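Local coordinates for tRNA (guanosine(18)-2'-O)-methyltransferase (Aquifex aeolicus, PDB 1ZJR), which catalyses 2'-O methylation of guanosine 18 in a subset of tRNA species, using S-adenosyl-L-methionine as methyl donor, at residues Phe39-Arg44 against Asn156-Thr161; Asp47-Leu52 against Ile163-Ala168; Asp116-Thr121 against Arg170-Lys175. One frame throughout, in Å; residues are numbered along the deposited sequence.

Contact 1. Residues Phe39-Arg44 against Asn156-Thr161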
ATOM      1  N   PHE A  39      10.783  -0.165  -4.629  1.00 26.30           N
ATOM      2  CA  PHE A  39       9.630   0.722  -4.545  1.00 28.55           C
ATOM      3  C   PHE A  39       8.655   0.482  -5.705  1.00 28.39           C
ATOM      4  O   PHE A  39       7.443   0.401  -5.500  1.00 27.47           O
ATOM      5  CB  PHE A  39      10.060   2.190  -4.550  1.00 28.59           C
ATOM      6  CG  PHE A  39       8.950   3.132  -4.192  1.00 31.56           C
ATOM      7  CD1 PHE A  39       8.552   3.279  -2.868  1.00 32.72           C
ATOM      8  CD2 PHE A  39       8.264   3.830  -5.179  1.00 32.01           C
ATOM      9  CE1 PHE A  39       7.484   4.109  -2.532  1.00 33.91           C
ATOM     10  CE2 PHE A  39       7.193   4.663  -4.857  1.00 32.73           C
ATOM     11  CZ  PHE A  39       6.802   4.803  -3.534  1.00 32.27           C
ATOM     12  N   SER A  40       9.183   0.363  -6.922  1.00 28.17           N
ATOM     13  CA  SER A  40       8.331   0.135  -8.088  1.00 28.55           C
ATOM     14  C   SER A  40       7.590  -1.192  -7.977  1.00 28.33           C
ATOM     15  O   SER A  40       6.423  -1.307  -8.369  1.00 26.23           O
ATOM     16  CB  SER A  40       9.172   0.155  -9.371  1.00 32.60           C
ATOM     17  OG  SER A  40       9.908   1.366  -9.472  1.00 35.65           O
ATOM     18  N   ALA A  41       8.271  -2.201  -7.444  1.00 27.17           N
ATOM     19  CA  ALA A  41       7.663  -3.512  -7.277  1.00 27.33           C
ATOM     20  C   ALA A  41       6.511  -3.407  -6.283  1.00 26.75           C
ATOM     21  O   ALA A  41       5.474  -4.045  -6.453  1.00 28.83           O
ATOM     22  CB  ALA A  41       8.705  -4.518  -6.782  1.00 28.59           C
ATOM     23  N   ILE A  42       6.694  -2.596  -5.246  1.00 24.99           N
ATOM     24  CA  ILE A  42       5.659  -2.401  -4.240  1.00 25.45           C
ATOM     25  C   ILE A  42       4.449  -1.707  -4.865  1.00 26.87           C
ATOM     26  O   ILE A  42       3.306  -2.032  -4.543  1.00 26.98           O
ATOM     27  CB  ILE A  42       6.197  -1.572  -3.047  1.00 25.69           C
ATOM     28  CG1 ILE A  42       7.150  -2.447  -2.223  1.00 25.96           C
ATOM     29  CG2 ILE A  42       5.034  -1.058  -2.179  1.00 24.44           C
ATOM     30  CD1 ILE A  42       7.857  -1.721  -1.083  1.00 26.10           C
ATOM     31  N   VAL A  43       4.697  -0.760  -5.763  1.00 28.13           N
ATOM     32  CA  VAL A  43       3.600  -0.062  -6.423  1.00 28.29           C
ATOM     33  C   VAL A  43       2.799  -1.081  -7.230  1.00 28.70           C
ATOM     34  O   VAL A  43       1.564  -1.085  -7.187  1.00 29.22           O
ATOM     35  CB  VAL A  43       4.114   1.053  -7.369  1.00 29.90           C
ATOM     36  CG1 VAL A  43       2.954   1.662  -8.144  1.00 29.96           C
ATOM     37  CG2 VAL A  43       4.810   2.135  -6.562  1.00 28.41           C
ATOM     38  N   ARG A  44       3.502  -1.949  -7.954  1.00 29.33           N
ATOM     39  CA  ARG A  44       2.848  -2.978  -8.763  1.00 29.66           C
ATOM     40  C   ARG A  44       2.000  -3.899  -7.886  1.00 28.20           C
ATOM     41  O   ARG A  44       0.883  -4.277  -8.256  1.00 26.50           O
ATOM     42  CB  ARG A  44       3.882  -3.827  -9.527  1.00 32.54           C
ATOM     43  CG  ARG A  44       3.234  -4.699 -10.615  1.00 36.37           C
ATOM     44  CD  ARG A  44       4.088  -5.879 -11.093  1.00 43.36           C
ATOM     45  NE  ARG A  44       5.386  -5.498 -11.642  1.00 47.42           N
ATOM     46  CZ  ARG A  44       6.110  -6.265 -12.459  1.00 50.47           C
ATOM     47  NH1 ARG A  44       5.664  -7.455 -12.838  1.00 49.65           N
ATOM     48  NH2 ARG A  44       7.296  -5.851 -12.884  1.00 51.31           N
ATOM     49  N   ASN A 156      13.288  -9.513   1.608  1.00 27.60           N
ATOM     50  CA  ASN A 156      13.397  -8.298   0.798  1.00 27.24           C
ATOM     51  C   ASN A 156      12.085  -7.552   1.090  1.00 27.21           C
ATOM     52  O   ASN A 156      11.027  -8.173   1.127  1.00 26.85           O
ATOM     53  CB  ASN A 156      13.498  -8.685  -0.688  1.00 29.40           C
ATOM     54  CG  ASN A 156      13.126  -7.544  -1.626  1.00 31.03           C
ATOM     55  OD1 ASN A 156      11.948  -7.293  -1.877  1.00 30.33           O
ATOM     56  ND2 ASN A 156      14.134  -6.847  -2.145  1.00 32.48           N
ATOM     57  N   VAL A 157      12.149  -6.239   1.308  1.00 25.44           N
ATOM     58  CA  VAL A 157      10.948  -5.462   1.636  1.00 24.73           C
ATOM     59  C   VAL A 157       9.787  -5.603   0.642  1.00 27.00           C
ATOM     60  O   VAL A 157       8.622  -5.638   1.046  1.00 26.24           O
ATOM     61  CB  VAL A 157      11.294  -3.951   1.823  1.00 21.86           C
ATOM     62  CG1 VAL A 157      11.767  -3.353   0.510  1.00 25.28           C
ATOM     63  CG2 VAL A 157      10.084  -3.183   2.367  1.00 24.30           C
ATOM     64  N   SER A 158      10.092  -5.692  -0.649  1.00 25.25           N
ATOM     65  CA  SER A 158       9.039  -5.821  -1.654  1.00 27.16           C
ATOM     66  C   SER A 158       8.359  -7.190  -1.561  1.00 25.57           C
ATOM     67  O   SER A 158       7.134  -7.311  -1.701  1.00 23.73           O
ATOM     68  CB  SER A 158       9.622  -5.619  -3.056  1.00 28.73           C
ATOM     69  OG  SER A 158       8.624  -5.806  -4.044  1.00 32.83           O
ATOM     70  N   VAL A 159       9.155  -8.223  -1.318  1.00 23.35           N
ATOM     71  CA  VAL A 159       8.603  -9.563  -1.201  1.00 23.88           C
ATOM     72  C   VAL A 159       7.716  -9.645   0.041  1.00 24.14           C
ATOM     73  O   VAL A 159       6.608 -10.176  -0.020  1.00 23.74           O
ATOM     74  CB  VAL A 159       9.728 -10.628  -1.113  1.00 24.18           C
ATOM     75  CG1 VAL A 159       9.124 -12.022  -0.950  1.00 24.08           C
ATOM     76  CG2 VAL A 159      10.584 -10.578  -2.373  1.00 21.97           C
ATOM     77  N   ALA A 160       8.194  -9.105   1.160  1.00 24.67           N
ATOM     78  CA  ALA A 160       7.418  -9.130   2.401  1.00 24.49           C
ATOM     79  C   ALA A 160       6.106  -8.379   2.218  1.00 23.52           C
ATOM     80  O   ALA A 160       5.058  -8.813   2.692  1.00 23.52           O
ATOM     81  CB  ALA A 160       8.224  -8.499   3.545  1.00 24.70           C
ATOM     82  N   THR A 161       6.168  -7.248   1.529  1.00 24.09           N
ATOM     83  CA  THR A 161       4.971  -6.449   1.297  1.00 24.45           C
ATOM     84  C   THR A 161       3.938  -7.248   0.513  1.00 24.45           C
ATOM     85  O   THR A 161       2.745  -7.207   0.820  1.00 25.14           O
ATOM     86  CB  THR A 161       5.310  -5.147   0.533  1.00 23.82           C
ATOM     87  OG1 THR A 161       6.152  -4.326   1.354  1.00 24.19           O
ATOM     88  CG2 THR A 161       4.031  -4.372   0.191  1.00 22.84           C
TER
HETATM   89  O   HOH W   1       5.802  -5.723  -3.565  1.00 30.85           O
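Ala41 and Ile42 meet Ser158 and Thr161 with no ring or amide lying between them. The flat groups do not bridge the two segments. The Phe39 ring takes no part and packs edge-to-face with Tyr56. The Asn156 amide sits at the N-cap of the second helix. Its OD1 takes the N-H of Val159 in the amide plane, on a lone pair, with 3.0 Å between Val159 N and Asn156 OD1. Ser158 N adds a weak bond to the same oxygen, and Asn156 ND2 binds Asn38 OD1.

The helical segments 39-44 and 157-161 run nearly parallel, 13° apart, and their axes come within 8.9 Å. With Ser158 OG anti to its backbone N (chi1 177°), the hydroxyl points across at the methyl of Ala41. The packing is tight there: Ala41 CB and Ser158 OG are 3.0 Å apart. A water joins the two backbones beside them. It donates to Ser158 O at 2.8 Å, also binds Ser158 OG, and reaches Ala41 O weakly.

Ile42 fills the next position. Its CG1 lies 3.9 Å from Ser158 CA. Its CD1 ends 4.0 Å from Thr161 OG1, and the two side chains cross at about a right angle. Thr161 OG1 donates to Val157 O at 2.8 Å, while Thr161 N reaches that oxygen from the opposite face of its plane. An alanine in place of Thr161 would probably open a gap beside Ile42 and cost Val157 O its second donor.

This is parallel helix packing on the sheet of the SPOUT methyltransferase fold. Helix 36-49 lies against Leu54 of strand 51-57 through Phe39 and Val43, and against helix 68-71 through Ser40 and Val43. Helix 157-174 starts just after Leu155, a predicted S-adenosyl-L-methionine site, and Val157 touches Asn127 beyond strand 121-126.

Contact 2. Residues Asp47-Leu52 against Ile163-Ala168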
ATOM      1  N   ASP A  47      -1.233  -2.224  -6.696  1.00 25.58           N
ATOM      2  CA  ASP A  47      -2.187  -2.246  -7.804  1.00 28.75           C
ATOM      3  C   ASP A  47      -2.851  -3.618  -7.937  1.00 28.44           C
ATOM      4  O   ASP A  47      -4.061  -3.721  -8.183  1.00 27.74           O
ATOM      5  CB  ASP A  47      -1.458  -1.880  -9.104  1.00 30.15           C
ATOM      6  CG  ASP A  47      -2.264  -2.205 -10.348  1.00 33.04           C
ATOM      7  OD1 ASP A  47      -3.322  -1.570 -10.573  1.00 31.41           O
ATOM      8  OD2 ASP A  47      -1.830  -3.102 -11.104  1.00 34.75           O
ATOM      9  N   ALA A  48      -2.056  -4.668  -7.756  1.00 26.96           N
ATOM     10  CA  ALA A  48      -2.537  -6.043  -7.868  1.00 27.40           C
ATOM     11  C   ALA A  48      -3.595  -6.438  -6.846  1.00 28.98           C
ATOM     12  O   ALA A  48      -4.541  -7.151  -7.185  1.00 28.70           O
ATOM     13  CB  ALA A  48      -1.354  -7.020  -7.778  1.00 27.37           C
ATOM     14  N   VAL A  49      -3.439  -5.998  -5.599  1.00 28.75           N
ATOM     15  CA  VAL A  49      -4.399  -6.358  -4.564  1.00 29.65           C
ATOM     16  C   VAL A  49      -5.543  -5.393  -4.370  1.00 30.18           C
ATOM     17  O   VAL A  49      -6.409  -5.629  -3.533  1.00 30.03           O
ATOM     18  CB  VAL A  49      -3.724  -6.569  -3.189  1.00 32.39           C
ATOM     19  CG1 VAL A  49      -2.868  -7.820  -3.231  1.00 28.98           C
ATOM     20  CG2 VAL A  49      -2.894  -5.342  -2.808  1.00 29.00           C
ATOM     21  N   GLY A  50      -5.553  -4.302  -5.128  1.00 29.24           N
ATOM     22  CA  GLY A  50      -6.637  -3.353  -4.995  1.00 27.51           C
ATOM     23  C   GLY A  50      -6.353  -2.160  -4.109  1.00 27.35           C
ATOM     24  O   GLY A  50      -7.277  -1.459  -3.701  1.00 26.34           O
ATOM     25  N   VAL A  51      -5.084  -1.924  -3.792  1.00 26.69           N
ATOM     26  CA  VAL A  51      -4.750  -0.778  -2.959  1.00 25.54           C
ATOM     27  C   VAL A  51      -4.855   0.472  -3.825  1.00 26.74           C
ATOM     28  O   VAL A  51      -4.333   0.512  -4.945  1.00 26.83           O
ATOM     29  CB  VAL A  51      -3.322  -0.882  -2.379  1.00 26.03           C
ATOM     30  CG1 VAL A  51      -2.915   0.457  -1.752  1.00 27.10           C
ATOM     31  CG2 VAL A  51      -3.277  -1.977  -1.315  1.00 24.36           C
ATOM     32  N   LEU A  52      -5.525   1.489  -3.297  1.00 26.72           N
ATOM     33  CA  LEU A  52      -5.712   2.742  -4.024  1.00 27.97           C
ATOM     34  C   LEU A  52      -4.789   3.857  -3.537  1.00 28.75           C
ATOM     35  O   LEU A  52      -4.428   4.745  -4.311  1.00 29.52           O
ATOM     36  CB  LEU A  52      -7.166   3.214  -3.900  1.00 27.34           C
ATOM     37  CG  LEU A  52      -7.510   4.526  -4.619  1.00 28.28           C
ATOM     38  CD1 LEU A  52      -7.359   4.354  -6.118  1.00 29.35           C
ATOM     39  CD2 LEU A  52      -8.936   4.935  -4.274  1.00 30.58           C
ATOM     40  N   ILE A 163       3.684 -10.557   0.368  1.00 23.98           N
ATOM     41  CA  ILE A 163       3.205 -11.663   1.197  1.00 24.24           C
ATOM     42  C   ILE A 163       2.113 -11.183   2.149  1.00 24.75           C
ATOM     43  O   ILE A 163       1.057 -11.811   2.278  1.00 22.37           O
ATOM     44  CB  ILE A 163       4.371 -12.268   2.012  1.00 26.04           C
ATOM     45  CG1 ILE A 163       5.336 -12.972   1.053  1.00 24.19           C
ATOM     46  CG2 ILE A 163       3.834 -13.228   3.098  1.00 25.30           C
ATOM     47  CD1 ILE A 163       6.702 -13.278   1.648  1.00 23.73           C
ATOM     48  N   ILE A 164       2.365 -10.059   2.809  1.00 24.42           N
ATOM     49  CA  ILE A 164       1.396  -9.520   3.751  1.00 24.63           C
ATOM     50  C   ILE A 164       0.144  -9.032   3.034  1.00 24.85           C
ATOM     51  O   ILE A 164      -0.970  -9.348   3.448  1.00 24.36           O
ATOM     52  CB  ILE A 164       2.003  -8.371   4.568  1.00 26.16           C
ATOM     53  CG1 ILE A 164       3.238  -8.882   5.323  1.00 28.86           C
ATOM     54  CG2 ILE A 164       0.962  -7.827   5.556  1.00 26.04           C
ATOM     55  CD1 ILE A 164       4.083  -7.774   5.962  1.00 28.36           C
ATOM     56  N   LEU A 165       0.315  -8.269   1.957  1.00 23.82           N
ATOM     57  CA  LEU A 165      -0.847  -7.774   1.226  1.00 23.84           C
ATOM     58  C   LEU A 165      -1.705  -8.897   0.656  1.00 25.11           C
ATOM     59  O   LEU A 165      -2.920  -8.739   0.511  1.00 24.40           O
ATOM     60  CB  LEU A 165      -0.424  -6.825   0.102  1.00 23.94           C
ATOM     61  CG  LEU A 165      -0.006  -5.425   0.567  1.00 25.80           C
ATOM     62  CD1 LEU A 165       0.425  -4.596  -0.636  1.00 23.50           C
ATOM     63  CD2 LEU A 165      -1.186  -4.750   1.285  1.00 25.89           C
ATOM     64  N   TYR A 166      -1.098 -10.033   0.324  1.00 24.43           N
ATOM     65  CA  TYR A 166      -1.918 -11.110  -0.215  1.00 24.97           C
ATOM     66  C   TYR A 166      -2.636 -11.900   0.869  1.00 26.45           C
ATOM     67  O   TYR A 166      -3.585 -12.638   0.585  1.00 27.06           O
ATOM     68  CB  TYR A 166      -1.107 -11.997  -1.167  1.00 24.91           C
ATOM     69  CG  TYR A 166      -1.329 -11.544  -2.594  1.00 25.48           C
ATOM     70  CD1 TYR A 166      -2.464 -11.949  -3.309  1.00 24.86           C
ATOM     71  CD2 TYR A 166      -0.477 -10.609  -3.189  1.00 25.30           C
ATOM     72  CE1 TYR A 166      -2.745 -11.426  -4.579  1.00 25.63           C
ATOM     73  CE2 TYR A 166      -0.750 -10.083  -4.452  1.00 25.85           C
ATOM     74  CZ  TYR A 166      -1.881 -10.492  -5.140  1.00 27.19           C
ATOM     75  OH  TYR A 166      -2.148  -9.956  -6.385  1.00 27.27           O
ATOM     76  N   GLU A 167      -2.203 -11.738   2.116  1.00 26.42           N
ATOM     77  CA  GLU A 167      -2.924 -12.376   3.208  1.00 28.21           C
ATOM     78  C   GLU A 167      -4.154 -11.473   3.367  1.00 28.34           C
ATOM     79  O   GLU A 167      -5.272 -11.944   3.597  1.00 26.02           O
ATOM     80  CB  GLU A 167      -2.102 -12.383   4.496  1.00 29.02           C
ATOM     81  CG  GLU A 167      -2.920 -12.724   5.738  1.00 32.04           C
ATOM     82  CD  GLU A 167      -3.610 -14.077   5.658  1.00 35.01           C
ATOM     83  OE1 GLU A 167      -4.502 -14.329   6.496  1.00 35.28           O
ATOM     84  OE2 GLU A 167      -3.262 -14.889   4.770  1.00 35.39           O
ATOM     85  N   ALA A 168      -3.939 -10.164   3.221  1.00 27.15           N
ATOM     86  CA  ALA A 168      -5.034  -9.201   3.313  1.00 26.77           C
ATOM     87  C   ALA A 168      -6.033  -9.472   2.183  1.00 27.39           C
ATOM     88  O   ALA A 168      -7.254  -9.397   2.375  1.00 28.74           O
ATOM     89  CB  ALA A 168      -4.494  -7.769   3.209  1.00 25.58           C
TER
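Val49 and Tyr166 meet where helix 36-49 ends and the chain turns into strand 51-57. This is the second half of a beta-alpha-beta crossover, from strand 26-31 through the helix to strand 51-57, in the parallel sheet of the SPOUT fold. The helix closes in a Schellman motif at Gly50. At its phi of 97° a side chain would collide with Val49 O, and glycine suits the turn.

No hydrogen bond crosses between the segments. The aromatic contact is a CH-pi interaction. Val49 CG1 sits over one face of the Tyr166 ring, 3.5 Å from its centroid and 19° off the normal. It is shifted toward the rim, and the closest ring atom is Tyr166 CE2, 3.3 Å from Val49 CG1. The chi1 of Tyr166, -96°, is away from the usual staggered values and sets one ring face against Val49 CG1.

The apolar contacts lie deeper. Val49 CG2, the branch between the backbone N and the carbonyl carbon, faces Leu165. Val49 CG2 is 4.0 Å from Leu165 CD1, with the two side chains crossing at about a right angle. The other Leu165 methyl, CD2, meets Val51 CG2 at 4.3 Å. Leu165 also packs on Val28 and Leu123 of strands 26-31 and 121-126, and Val51 on Leu26 and Val28. The contact thus runs down from an exposed tyrosine to the face of the sheet.

The polar groups around it are served from outside. Val49 O accepts from Tyr178 OH, and Asp47 OD1 forms a salt bridge with Arg22 NH2. At the outer edge of the Tyr166 ring, near its plane, the methyl CB of Ala48 stands 3.3 Å from Tyr166 OH.

Contact 3. Residues Asp116-Thr121 against Arg170-Lys175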
ATOM      1  N   ASP A 116      -6.406  -8.831  11.471  1.00 31.68           N
ATOM      2  CA  ASP A 116      -7.635  -8.821  10.679  1.00 31.45           C
ATOM      3  C   ASP A 116      -7.497  -7.661   9.689  1.00 30.65           C
ATOM      4  O   ASP A 116      -7.713  -6.505  10.048  1.00 30.26           O
ATOM      5  CB  ASP A 116      -8.850  -8.597  11.588  1.00 33.23           C
ATOM      6  CG  ASP A 116     -10.151  -8.500  10.817  1.00 35.82           C
ATOM      7  OD1 ASP A 116     -10.117  -8.503   9.566  1.00 33.73           O
ATOM      8  OD2 ASP A 116     -11.217  -8.414  11.467  1.00 38.19           O
ATOM      9  N   TYR A 117      -7.134  -7.976   8.447  1.00 29.39           N
ATOM     10  CA  TYR A 117      -6.941  -6.948   7.426  1.00 28.57           C
ATOM     11  C   TYR A 117      -8.224  -6.491   6.735  1.00 27.64           C
ATOM     12  O   TYR A 117      -8.171  -5.640   5.851  1.00 26.02           O
ATOM     13  CB  TYR A 117      -5.942  -7.435   6.360  1.00 27.37           C
ATOM     14  CG  TYR A 117      -4.568  -7.771   6.913  1.00 27.32           C
ATOM     15  CD1 TYR A 117      -4.270  -9.058   7.365  1.00 29.43           C
ATOM     16  CD2 TYR A 117      -3.583  -6.791   7.027  1.00 29.66           C
ATOM     17  CE1 TYR A 117      -3.024  -9.358   7.921  1.00 28.75           C
ATOM     18  CE2 TYR A 117      -2.331  -7.079   7.581  1.00 26.57           C
ATOM     19  CZ  TYR A 117      -2.063  -8.362   8.025  1.00 29.01           C
ATOM     20  OH  TYR A 117      -0.845  -8.643   8.587  1.00 28.14           O
ATOM     21  N   THR A 118      -9.372  -7.036   7.134  1.00 29.13           N
ATOM     22  CA  THR A 118     -10.640  -6.655   6.505  1.00 29.17           C
ATOM     23  C   THR A 118     -11.215  -5.341   7.026  1.00 31.02           C
ATOM     24  O   THR A 118     -12.125  -4.774   6.422  1.00 29.85           O
ATOM     25  CB  THR A 118     -11.717  -7.759   6.669  1.00 32.26           C
ATOM     26  OG1 THR A 118     -12.110  -7.853   8.045  1.00 30.19           O
ATOM     27  CG2 THR A 118     -11.170  -9.102   6.197  1.00 30.73           C
ATOM     28  N   LYS A 119     -10.695  -4.860   8.150  1.00 31.32           N
ATOM     29  CA  LYS A 119     -11.154  -3.592   8.717  1.00 34.49           C
ATOM     30  C   LYS A 119     -10.242  -2.489   8.176  1.00 33.22           C
ATOM     31  O   LYS A 119      -9.182  -2.782   7.631  1.00 33.02           O
ATOM     32  CB  LYS A 119     -11.048  -3.623  10.244  1.00 37.34           C
ATOM     33  CG  LYS A 119      -9.639  -3.909  10.739  1.00 41.31           C
ATOM     34  CD  LYS A 119      -9.502  -3.755  12.247  1.00 47.28           C
ATOM     35  CE  LYS A 119     -10.283  -4.810  13.003  1.00 48.50           C
ATOM     36  NZ  LYS A 119      -9.985  -4.736  14.463  1.00 51.59           N
ATOM     37  N   PRO A 120     -10.650  -1.209   8.304  1.00 32.54           N
ATOM     38  CA  PRO A 120      -9.804  -0.112   7.812  1.00 31.51           C
ATOM     39  C   PRO A 120      -8.396  -0.307   8.361  1.00 29.35           C
ATOM     40  O   PRO A 120      -8.186  -0.327   9.584  1.00 28.39           O
ATOM     41  CB  PRO A 120     -10.489   1.127   8.378  1.00 32.02           C
ATOM     42  CG  PRO A 120     -11.946   0.736   8.313  1.00 33.35           C
ATOM     43  CD  PRO A 120     -11.920  -0.691   8.845  1.00 32.53           C
ATOM     44  N   THR A 121      -7.435  -0.440   7.453  1.00 28.27           N
ATOM     45  CA  THR A 121      -6.054  -0.702   7.834  1.00 28.70           C
ATOM     46  C   THR A 121      -4.993   0.051   7.041  1.00 27.78           C
ATOM     47  O   THR A 121      -5.120   0.239   5.834  1.00 26.79           O
ATOM     48  CB  THR A 121      -5.730  -2.203   7.648  1.00 29.56           C
ATOM     49  OG1 THR A 121      -6.621  -2.988   8.443  1.00 31.19           O
ATOM     50  CG2 THR A 121      -4.275  -2.507   8.040  1.00 28.91           C
ATOM     51  N   ARG A 170      -6.584 -12.340   0.657  1.00 27.99           N
ATOM     52  CA  ARG A 170      -7.285 -13.584   0.955  1.00 31.42           C
ATOM     53  C   ARG A 170      -8.445 -13.339   1.916  1.00 29.73           C
ATOM     54  O   ARG A 170      -9.561 -13.795   1.685  1.00 30.55           O
ATOM     55  CB  ARG A 170      -6.306 -14.597   1.558  1.00 33.03           C
ATOM     56  CG  ARG A 170      -6.961 -15.849   2.121  1.00 40.20           C
ATOM     57  CD  ARG A 170      -6.473 -16.093   3.546  1.00 44.63           C
ATOM     58  NE  ARG A 170      -7.496 -16.727   4.374  1.00 49.95           N
ATOM     59  CZ  ARG A 170      -7.462 -16.766   5.702  1.00 52.31           C
ATOM     60  NH1 ARG A 170      -6.454 -16.207   6.359  1.00 52.11           N
ATOM     61  NH2 ARG A 170      -8.438 -17.361   6.376  1.00 55.69           N
ATOM     62  N   GLN A 171      -8.173 -12.608   2.990  1.00 30.11           N
ATOM     63  CA  GLN A 171      -9.200 -12.314   3.982  1.00 31.91           C
ATOM     64  C   GLN A 171     -10.350 -11.508   3.385  1.00 31.22           C
ATOM     65  O   GLN A 171     -11.517 -11.852   3.572  1.00 30.96           O
ATOM     66  CB  GLN A 171      -8.588 -11.563   5.161  1.00 31.31           C
ATOM     67  CG  GLN A 171      -7.690 -12.416   6.045  1.00 31.08           C
ATOM     68  CD  GLN A 171      -7.106 -11.624   7.193  1.00 29.19           C
ATOM     69  OE1 GLN A 171      -7.698 -10.645   7.646  1.00 30.96           O
ATOM     70  NE2 GLN A 171      -5.948 -12.049   7.680  1.00 28.17           N
ATOM     71  N   ARG A 172     -10.022 -10.447   2.653  1.00 30.03           N
ATOM     72  CA  ARG A 172     -11.053  -9.612   2.041  1.00 31.06           C
ATOM     73  C   ARG A 172     -11.828 -10.359   0.964  1.00 32.78           C
ATOM     74  O   ARG A 172     -13.042 -10.176   0.809  1.00 32.62           O
ATOM     75  CB  ARG A 172     -10.428  -8.334   1.470  1.00 29.83           C
ATOM     76  CG  ARG A 172      -9.857  -7.444   2.564  1.00 29.35           C
ATOM     77  CD  ARG A 172      -9.500  -6.037   2.086  1.00 28.66           C
ATOM     78  NE  ARG A 172      -9.230  -5.180   3.238  1.00 27.22           N
ATOM     79  CZ  ARG A 172      -9.714  -3.950   3.390  1.00 25.49           C
ATOM     80  NH1 ARG A 172     -10.490  -3.418   2.458  1.00 25.19           N
ATOM     81  NH2 ARG A 172      -9.440  -3.263   4.487  1.00 29.12           N
ATOM     82  N   GLU A 173     -11.129 -11.205   0.218  1.00 33.46           N
ATOM     83  CA  GLU A 173     -11.772 -11.989  -0.822  1.00 36.51           C
ATOM     84  C   GLU A 173     -12.837 -12.884  -0.191  1.00 37.51           C
ATOM     85  O   GLU A 173     -13.953 -13.001  -0.702  1.00 37.18           O
ATOM     86  CB  GLU A 173     -10.735 -12.851  -1.546  1.00 38.21           C
ATOM     87  CG  GLU A 173     -11.330 -13.998  -2.344  1.00 44.79           C
ATOM     88  CD  GLU A 173     -12.257 -13.530  -3.442  1.00 47.99           C
ATOM     89  OE1 GLU A 173     -12.998 -14.375  -3.989  1.00 50.71           O
ATOM     90  OE2 GLU A 173     -12.242 -12.324  -3.765  1.00 50.07           O
ATOM     91  N   GLU A 174     -12.478 -13.502   0.930  1.00 39.29           N
ATOM     92  CA  GLU A 174     -13.369 -14.405   1.646  1.00 42.50           C
ATOM     93  C   GLU A 174     -14.659 -13.729   2.100  1.00 42.70           C
ATOM     94  O   GLU A 174     -15.702 -14.380   2.199  1.00 43.01           O
ATOM     95  CB  GLU A 174     -12.632 -15.012   2.843  1.00 45.56           C
ATOM     96  CG  GLU A 174     -13.409 -16.097   3.571  1.00 52.31           C
ATOM     97  CD  GLU A 174     -12.509 -17.023   4.365  1.00 55.46           C
ATOM     98  OE1 GLU A 174     -13.039 -17.887   5.097  1.00 59.44           O
ATOM     99  OE2 GLU A 174     -11.271 -16.895   4.252  1.00 58.10           O
ATOM    100  N   LYS A 175     -14.591 -12.427   2.367  1.00 41.01           N
ATOM    101  CA  LYS A 175     -15.764 -11.671   2.794  1.00 39.89           C
ATOM    102  C   LYS A 175     -16.464 -10.996   1.618  1.00 38.61           C
ATOM    103  O   LYS A 175     -17.384 -10.199   1.805  1.00 39.31           O
ATOM    104  CB  LYS A 175     -15.378 -10.609   3.824  1.00 40.98           C
ATOM    105  CG  LYS A 175     -14.900 -11.168   5.148  1.00 41.47           C
ATOM    106  CD  LYS A 175     -14.858 -10.078   6.208  1.00 41.62           C
ATOM    107  CE  LYS A 175     -14.367 -10.621   7.533  1.00 42.04           C
ATOM    108  NZ  LYS A 175     -14.403  -9.576   8.594  1.00 45.70           N
TER
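Arg172 holds the backbone carbonyl of Tyr117 side-on with two nitrogens. Arg172 NE lies 2.9 Å from Tyr117 O, and Arg172 NH2 lies 3.0 Å from the same atom. The oxygen sits close to the guanidinium plane, at its edge. Thr118 O lies over one face of that group. The arginine chain is extended from CG to NE, which carries the charged end from the helix across to the loop.

Gln171 takes the backbone N-H of Tyr117. Its OE1 accepts from Tyr117 N at 2.8 Å, with the donor tilted 28° from the amide plane. The amide lies at the edge of the Tyr117 ring, the two planes 52° apart, with Gln171 NE2 3.4 Å from Tyr117 CD1. Just past the helix end, the extended chain of Lys175 crosses the Thr118 side chain at about a right angle, its CD and CE near Thr118 CG2. Lys175 NZ donates to Thr118 OG1 at 2.9 Å.

The loop has its own brace, an Asx turn. Asp116 OD1 accepts from Thr118 N at 2.9 Å on the anti side, 31° out of the carboxylate plane. It takes Thr118 OG1 on its syn lone pair at 2.6 Å. The hydroxyl thus gives its proton to the aspartate and takes one from the lysine. Asp116 OD2 and Lys175 NZ are 4.4 Å apart, too far for a salt bridge, though the opposite charges probably attract.

A second shell orients these groups. Arg172 NH2 forms a salt bridge with Asp25 OD2, just before strand 26-31. Gln171 NE2 donates to Glu167 OE1 and Val115 O, which would settle which end of the amide turns to Tyr117 N. The tyrosine's own hydroxyl is bonded to Phe112 O. Beyond the turn, Thr121 opens strand 121-126 and pairs through its backbone with Asp25 and Ile27.

How the contacts relate
Helix 157-174 runs through all three contacts, from its start to just past its end. Contacts 1 and 2 share helix 36-49 as partner and are mostly buried. Contact 3 is only partly buried and holds a loop instead. The chemistry changes along the way. Contact 1 is close parallel helix packing, with Ile42 against Ser158 and Thr161, and a bridging water. Contact 2 is apolar and aromatic, resting on the sheet. Contact 3 is polar, with long charged or amide side chains binding backbone atoms and one hydroxyl of a loop. Contacts 2 and 3 touch directly: Ala168 CB lies 3.5 Å from Tyr117 CB. Contacts 1 and 3 do not touch, their centres about 20 Å apart.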